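Local atomic coordinates of mRNA interferase (Mycobacterium tuberculosis, PDB entry 6L2A), a protein that probably acts as the toxin of a type II toxin-antitoxin system, an endonuclease of the PemK/MazF family that cuts RNA. Residues A[57-62]-A[66-71]; A[82-87]-A[108-113]. The protein carries 6 engineered substitutions. One frame throughout, in Å; residues are numbered along the deposited sequence.

In the fold
From the N terminus, the chain leaves strand 49-56, runs through the loop 57-62 and turns back into strand 66-69, where contact 1 closes a short loop. Contact 2 opens only afterwards, at the end of strand 80-83, and closes a wider loop on helix 104-117 after two further strands. The two follow in series without crossing. They meet because strands 66-69 and 80-83 are antiparallel neighbours: V67 O and A82 N are 2.9 Å apart, a probable hydrogen bond. Contact 1 thus ties an outer loop to the sheet, while contact 2 ties the same sheet to the last helix.

Contact 1 (A[57-62]-A[66-71]); sequences SNIAKV and QVLLSA
Apolar contacts come from V62 and I59, which reach strand 66-69 at different levels. V62 lies against backbone: its CG1, set anti to the backbone N (chi1 175°), comes 3.8 Å from Q66 O. The same methyl also reaches L68 N and thus rests along the start of the strand. Farther along the strand, I59 CG2 meets L68 CD1 at 4.1 Å, the two side chains crossing at a slant. L68 gets there through its distal branch, since its CB does not itself point at the loop. These contacts lie near the surface, V62 and L68 being exposed and I59 partly so, and no hydrogen bond joins the two segments directly.

The polar part centres on the amide of Q66, whose chain is extended beyond CG and carries the group alongside the loop backbone. OE1 lies 3.7 Å from V62 CA and 3.5 Å from K61 O. As both oxygens are acceptors they do not bond to each other; instead K81 NZ hydrogen-bonds to both, bridging them from outside the segments, and the backbone N of Y63 also bonds to OE1. On the other branch of the amide, NE2 is hydrogen-bonded to E85 OE2, so that partners at both ends fix the rotation of the group.

In the SH3-like fold of the MazF family, the contact joins the excursion after strand 49-56 to strand 66-69. V67 turns its side chain away from the loop onto Q109, L110 and A113 of helix 104-117, while strand 66-69 runs beside strand 80-83.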
ATOM      1  N   SER A  57      13.081  -0.176  13.981  1.00 20.65           N
ATOM      2  CA  SER A  57      13.433  -0.426  15.372  1.00 21.89           C
ATOM      3  C   SER A  57      13.275   0.800  16.262  1.00 26.03           C
ATOM      4  O   SER A  57      13.495   0.698  17.473  1.00 30.15           O
ATOM      5  CB  SER A  57      14.874  -0.943  15.467  1.00 35.85           C
ATOM      6  OG  SER A  57      15.775  -0.076  14.802  1.00 32.66           O
ATOM      7  N   ASN A  58      12.908   1.951  15.705  1.00 29.13           N
ATOM      8  CA  ASN A  58      12.655   3.146  16.501  1.00 25.65           C
ATOM      9  C   ASN A  58      11.198   3.127  16.944  1.00 30.01           C
ATOM     10  O   ASN A  58      10.293   3.355  16.134  1.00 31.87           O
ATOM     11  CB  ASN A  58      12.968   4.412  15.709  1.00 25.30           C
ATOM     12  CG  ASN A  58      12.822   5.670  16.546  1.00 44.44           C
ATOM     13  OD1 ASN A  58      13.137   5.673  17.738  1.00 46.35           O
ATOM     14  ND2 ASN A  58      12.330   6.740  15.933  1.00 35.36           N
ATOM     15  N   ILE A  59      10.967   2.859  18.228  1.00 31.13           N
ATOM     16  CA  ILE A  59       9.612   2.727  18.753  1.00 22.70           C
ATOM     17  C   ILE A  59       9.319   3.846  19.743  1.00 32.29           C
ATOM     18  O   ILE A  59       8.511   3.674  20.663  1.00 30.66           O
ATOM     19  CB  ILE A  59       9.405   1.351  19.411  1.00 29.07           C
ATOM     20  CG1 ILE A  59      10.465   1.106  20.486  1.00 35.07           C
ATOM     21  CG2 ILE A  59       9.442   0.245  18.366  1.00 32.31           C
ATOM     22  CD1 ILE A  59      10.244  -0.163  21.283  1.00 36.20           C
ATOM     23  N   ALA A  60       9.965   5.000  19.555  1.00 27.39           N
ATOM     24  CA  ALA A  60       9.763   6.124  20.466  1.00 33.50           C
ATOM     25  C   ALA A  60       8.295   6.531  20.520  1.00 38.95           C
ATOM     26  O   ALA A  60       7.724   6.701  21.603  1.00 32.49           O
ATOM     27  CB  ALA A  60      10.636   7.307  20.044  1.00 34.24           C
ATOM     28  N   LYS A  61       7.669   6.692  19.357  1.00 32.06           N
ATOM     29  CA  LYS A  61       6.247   6.997  19.262  1.00 28.17           C
ATOM     30  C   LYS A  61       5.610   5.988  18.320  1.00 30.12           C
ATOM     31  O   LYS A  61       6.037   5.861  17.167  1.00 32.99           O
ATOM     32  CB  LYS A  61       6.014   8.424  18.756  1.00 29.58           C
ATOM     33  CG  LYS A  61       6.606   9.512  19.638  1.00 28.42           C
ATOM     34  CD  LYS A  61       6.535  10.866  18.947  1.00 37.62           C
ATOM     35  CE  LYS A  61       7.193  11.954  19.780  1.00 47.14           C
ATOM     36  NZ  LYS A  61       7.084  13.287  19.124  1.00 47.52           N
ATOM     37  N   VAL A  62       4.607   5.267  18.807  1.00 23.00           N
ATOM     38  CA  VAL A  62       3.879   4.287  18.009  1.00 18.97           C
ATOM     39  C   VAL A  62       2.507   4.880  17.721  1.00 22.67           C
ATOM     40  O   VAL A  62       1.634   4.917  18.596  1.00 24.50           O
ATOM     41  CB  VAL A  62       3.771   2.931  18.712  1.00 23.15           C
ATOM     42  CG1 VAL A  62       2.906   1.981  17.895  1.00 21.27           C
ATOM     43  CG2 VAL A  62       5.157   2.337  18.934  1.00 27.74           C
ATOM     44  N   GLN A  66       0.454   2.419  13.078  1.00 17.88           N
ATOM     45  CA  GLN A  66       1.635   1.591  13.253  1.00 22.14           C
ATOM     46  C   GLN A  66       1.353   0.578  14.353  1.00 20.32           C
ATOM     47  O   GLN A  66       0.484   0.788  15.202  1.00 20.84           O
ATOM     48  CB  GLN A  66       2.868   2.441  13.600  1.00 19.35           C
ATOM     49  CG  GLN A  66       3.100   3.600  12.637  1.00 21.03           C
ATOM     50  CD  GLN A  66       4.109   4.604  13.160  1.00 24.20           C
ATOM     51  OE1 GLN A  66       4.301   4.735  14.368  1.00 23.34           O
ATOM     52  NE2 GLN A  66       4.751   5.329  12.248  1.00 21.74           N
ATOM     53  N   VAL A  67       2.086  -0.535  14.332  1.00 18.98           N
ATOM     54  CA  VAL A  67       1.832  -1.646  15.247  1.00 18.34           C
ATOM     55  C   VAL A  67       3.146  -2.083  15.880  1.00 17.92           C
ATOM     56  O   VAL A  67       4.098  -2.428  15.171  1.00 16.89           O
ATOM     57  CB  VAL A  67       1.157  -2.835  14.542  1.00 18.30           C
ATOM     58  CG1 VAL A  67       0.914  -3.967  15.535  1.00 18.51           C
ATOM     59  CG2 VAL A  67      -0.155  -2.401  13.902  1.00 15.84           C
ATOM     60  N   LEU A  68       3.188  -2.091  17.209  1.00 19.54           N
ATOM     61  CA  LEU A  68       4.352  -2.591  17.930  1.00 21.33           C
ATOM     62  C   LEU A  68       4.474  -4.101  17.749  1.00 24.01           C
ATOM     63  O   LEU A  68       3.518  -4.844  17.990  1.00 21.29           O
ATOM     64  CB  LEU A  68       4.236  -2.241  19.413  1.00 23.62           C
ATOM     65  CG  LEU A  68       5.273  -2.818  20.382  1.00 26.21           C
ATOM     66  CD1 LEU A  68       6.630  -2.174  20.170  1.00 29.15           C
ATOM     67  CD2 LEU A  68       4.812  -2.642  21.819  1.00 45.42           C
ATOM     68  N   LEU A  69       5.651  -4.552  17.317  1.00 17.83           N
ATOM     69  CA  LEU A  69       5.925  -5.967  17.089  1.00 21.36           C
ATOM     70  C   LEU A  69       6.946  -6.446  18.115  1.00 27.48           C
ATOM     71  O   LEU A  69       8.087  -5.974  18.125  1.00 24.93           O
ATOM     72  CB  LEU A  69       6.437  -6.206  15.668  1.00 20.45           C
ATOM     73  CG  LEU A  69       5.533  -5.732  14.525  1.00 17.46           C
ATOM     74  CD1 LEU A  69       6.193  -5.975  13.175  1.00 22.99           C
ATOM     75  CD2 LEU A  69       4.180  -6.423  14.598  1.00 14.49           C
ATOM     76  N   SER A  70       6.537  -7.384  18.965  1.00 24.52           N
ATOM     77  CA  SER A  70       7.405  -7.864  20.034  1.00 30.90           C
ATOM     78  C   SER A  70       8.528  -8.738  19.484  1.00 36.75           C
ATOM     79  O   SER A  70       8.324  -9.544  18.573  1.00 42.99           O
ATOM     80  CB  SER A  70       6.593  -8.649  21.064  1.00 38.66           C
ATOM     81  OG  SER A  70       7.351  -9.724  21.593  1.00 45.23           O
ATOM     82  N   ALA A  71       9.723  -8.583  20.063  1.00 40.61           N
ATOM     83  CA  ALA A  71      10.878  -9.357  19.615  1.00 43.17           C
ATOM     84  C   ALA A  71      10.705 -10.846  19.889  1.00 51.88           C
ATOM     85  O   ALA A  71      11.211 -11.679  19.127  1.00 49.12           O
ATOM     86  CB  ALA A  71      12.148  -8.839  20.291  1.00 35.86           C
TER

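Contact 2 (A[82-87]-A[108-113]); sequences AQAEQI and AQLDEA
The packing of the last helix against the SH3-like sheet of a MazF-type toxin brings L110 and A113 onto A82 and A84. The two helix residues are three apart and share one face of helix 104-117; opposite them, A82 lies one residue before the end of strand 80-83 and A84 begins the 3-10 segment that follows. All four are buried; the side-chain contacts are apolar, and no hydrogen bond joins the segments.

L110 bridges the two alanines with a single methyl. With CG anti to the backbone N (chi1 -172°), the leucine extends CD1 to within 4.2 Å of A82 CB and 4.4 Å of A84 CB. The intervening Q83 points its side chain away from the helix, where NE2 makes a weak hydrogen bond to E85 OE2 at 3.3 Å and 133°. With an alanine on each side, the backbones of the 3-10 segment and the helix come close, A84 CA and A113 CA being 6.4 Å apart.

The chain turns at 83-86, Q86 N bonding to Q83 O (3.0 Å), and the turn itself lies at the dimer interface, where S89 OG of the second subunit hydrogen-bonds to both E85 O and I87 O. Within the subunit, V33 extends the apolar surroundings of L110, and L114 adds to the cover over A84. D111, next to L110, forms a salt bridge with R8.

Where helix and turn come together, A84 CB stands 4.3 Å from A113 CB and 4.1 Å from A113 O, so its methyl touches both the side chain and the carbonyl of one residue.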
ATOM      1  N   ALA A  82       5.684  -1.968  12.838  1.00 18.78           N
ATOM      2  CA  ALA A  82       5.295  -1.969  11.438  1.00 15.54           C
ATOM      3  C   ALA A  82       4.673  -0.621  11.105  1.00 16.45           C
ATOM      4  O   ALA A  82       3.838  -0.115  11.859  1.00 16.93           O
ATOM      5  CB  ALA A  82       4.307  -3.099  11.154  1.00 15.12           C
ATOM      6  N   GLN A  83       5.087  -0.037   9.988  1.00 18.36           N
ATOM      7  CA  GLN A  83       4.658   1.299   9.584  1.00 22.32           C
ATOM      8  C   GLN A  83       3.712   1.156   8.395  1.00 16.07           C
ATOM      9  O   GLN A  83       4.146   1.131   7.242  1.00 16.39           O
ATOM     10  CB  GLN A  83       5.859   2.168   9.234  1.00 16.91           C
ATOM     11  CG  GLN A  83       6.906   2.265  10.329  1.00 18.85           C
ATOM     12  CD  GLN A  83       8.077   3.136   9.922  1.00 30.22           C
ATOM     13  OE1 GLN A  83       9.109   2.639   9.472  1.00 33.83           O
ATOM     14  NE2 GLN A  83       7.921   4.446  10.072  1.00 29.59           N
ATOM     15  N   ALA A  84       2.410   1.069   8.681  1.00 16.09           N
ATOM     16  CA  ALA A  84       1.429   0.908   7.614  1.00 18.50           C
ATOM     17  C   ALA A  84       1.381   2.111   6.683  1.00 22.53           C
ATOM     18  O   ALA A  84       0.981   1.962   5.523  1.00 17.85           O
ATOM     19  CB  ALA A  84       0.039   0.651   8.198  1.00 17.65           C
ATOM     20  N   GLU A  85       1.779   3.295   7.157  1.00 17.83           N
ATOM     21  CA  GLU A  85       1.822   4.462   6.286  1.00 20.01           C
ATOM     22  C   GLU A  85       2.953   4.390   5.267  1.00 21.95           C
ATOM     23  O   GLU A  85       2.991   5.217   4.351  1.00 21.67           O
ATOM     24  CB  GLU A  85       1.945   5.744   7.120  1.00 20.32           C
ATOM     25  CG  GLU A  85       3.359   6.105   7.584  1.00 21.22           C
ATOM     26  CD  GLU A  85       3.838   5.303   8.787  1.00 27.62           C
ATOM     27  OE1 GLU A  85       3.173   4.319   9.173  1.00 17.87           O
ATOM     28  OE2 GLU A  85       4.889   5.668   9.356  1.00 28.57           O
ATOM     29  N   GLN A  86       3.864   3.423   5.400  1.00 18.21           N
ATOM     30  CA  GLN A  86       4.965   3.240   4.464  1.00 22.48           C
ATOM     31  C   GLN A  86       4.748   2.038   3.552  1.00 20.46           C
ATOM     32  O   GLN A  86       5.713   1.510   2.992  1.00 23.67           O
ATOM     33  CB  GLN A  86       6.285   3.097   5.224  1.00 24.55           C
ATOM     34  CG  GLN A  86       6.572   4.238   6.187  1.00 30.45           C
ATOM     35  CD  GLN A  86       7.706   5.121   5.716  1.00 43.55           C
ATOM     36  OE1 GLN A  86       7.575   5.848   4.729  1.00 49.36           O
ATOM     37  NE2 GLN A  86       8.833   5.062   6.417  1.00 46.57           N
ATOM     38  N   ILE A  87       3.494   1.605   3.393  1.00 17.15           N
ATOM     39  CA  ILE A  87       3.182   0.406   2.622  1.00 14.11           C
ATOM     40  C   ILE A  87       3.683   0.545   1.188  1.00 31.02           C
ATOM     41  O   ILE A  87       3.575   1.611   0.569  1.00 22.06           O
ATOM     42  CB  ILE A  87       1.665   0.154   2.681  1.00 21.18           C
ATOM     43  CG1 ILE A  87       1.257  -1.063   1.852  1.00 21.36           C
ATOM     44  CG2 ILE A  87       0.893   1.393   2.236  1.00 26.77           C
ATOM     45  CD1 ILE A  87      -0.218  -1.391   1.977  1.00 23.13           C
ATOM     46  N   ALA A 108      -3.845  -8.950  13.326  1.00 15.43           N
ATOM     47  CA  ALA A 108      -5.145  -8.304  13.475  1.00 14.18           C
ATOM     48  C   ALA A 108      -4.984  -6.821  13.788  1.00 14.28           C
ATOM     49  O   ALA A 108      -5.734  -5.984  13.273  1.00 17.01           O
ATOM     50  CB  ALA A 108      -5.961  -9.001  14.565  1.00 17.17           C
ATOM     51  N   GLN A 109      -4.008  -6.478  14.632  1.00 16.08           N
ATOM     52  CA  GLN A 109      -3.699  -5.073  14.871  1.00 17.01           C
ATOM     53  C   GLN A 109      -3.237  -4.388  13.591  1.00 15.24           C
ATOM     54  O   GLN A 109      -3.624  -3.247  13.314  1.00 17.23           O
ATOM     55  CB  GLN A 109      -2.633  -4.943  15.957  1.00 19.00           C
ATOM     56  CG  GLN A 109      -3.166  -5.037  17.377  1.00 23.58           C
ATOM     57  CD  GLN A 109      -2.085  -4.790  18.411  1.00 44.52           C
ATOM     58  OE1 GLN A 109      -2.182  -3.865  19.220  1.00 48.76           O
ATOM     59  NE2 GLN A 109      -1.045  -5.615  18.386  1.00 29.07           N
ATOM     60  N   LEU A 110      -2.407  -5.070  12.797  1.00 17.58           N
ATOM     61  CA  LEU A 110      -1.959  -4.491  11.536  1.00 16.43           C
ATOM     62  C   LEU A 110      -3.114  -4.319  10.559  1.00 16.58           C
ATOM     63  O   LEU A 110      -3.126  -3.356   9.785  1.00 14.68           O
ATOM     64  CB  LEU A 110      -0.856  -5.354  10.922  1.00 18.90           C
ATOM     65  CG  LEU A 110      -0.145  -4.804   9.686  1.00 17.18           C
ATOM     66  CD1 LEU A 110       0.288  -3.354   9.898  1.00 15.03           C
ATOM     67  CD2 LEU A 110       1.057  -5.677   9.368  1.00 14.25           C
ATOM     68  N   ASP A 111      -4.091  -5.231  10.580  1.00 15.26           N
ATOM     69  CA  ASP A 111      -5.290  -5.036   9.769  1.00 17.43           C
ATOM     70  C   ASP A 111      -5.985  -3.728  10.127  1.00 22.45           C
ATOM     71  O   ASP A 111      -6.406  -2.977   9.240  1.00 18.70           O
ATOM     72  CB  ASP A 111      -6.258  -6.207   9.942  1.00 19.68           C
ATOM     73  CG  ASP A 111      -5.714  -7.511   9.393  1.00 23.99           C
ATOM     74  OD1 ASP A 111      -4.715  -7.484   8.642  1.00 15.45           O
ATOM     75  OD2 ASP A 111      -6.303  -8.568   9.702  1.00 20.83           O
ATOM     76  N   GLU A 112      -6.112  -3.439  11.425  1.00 17.32           N
ATOM     77  CA  GLU A 112      -6.771  -2.208  11.847  1.00 17.81           C
ATOM     78  C   GLU A 112      -5.946  -0.982  11.475  1.00 17.66           C
ATOM     79  O   GLU A 112      -6.501   0.047  11.072  1.00 17.61           O
ATOM     80  CB  GLU A 112      -7.037  -2.245  13.350  1.00 24.14           C
ATOM     81  CG  GLU A 112      -8.117  -3.229  13.754  1.00 30.28           C
ATOM     82  CD  GLU A 112      -9.468  -2.869  13.171  1.00 38.83           C
ATOM     83  OE1 GLU A 112      -9.909  -1.716  13.359  1.00 50.87           O
ATOM     84  OE2 GLU A 112     -10.088  -3.738  12.524  1.00 50.41           O
ATOM     85  N   ALA A 113      -4.619  -1.071  11.604  1.00 13.67           N
ATOM     86  CA  ALA A 113      -3.762   0.048  11.225  1.00 12.69           C
ATOM     87  C   ALA A 113      -3.836   0.312   9.726  1.00 16.83           C
ATOM     88  O   ALA A 113      -3.819   1.469   9.288  1.00 17.75           O
ATOM     89  CB  ALA A 113      -2.321  -0.225  11.653  1.00 13.91           C
TER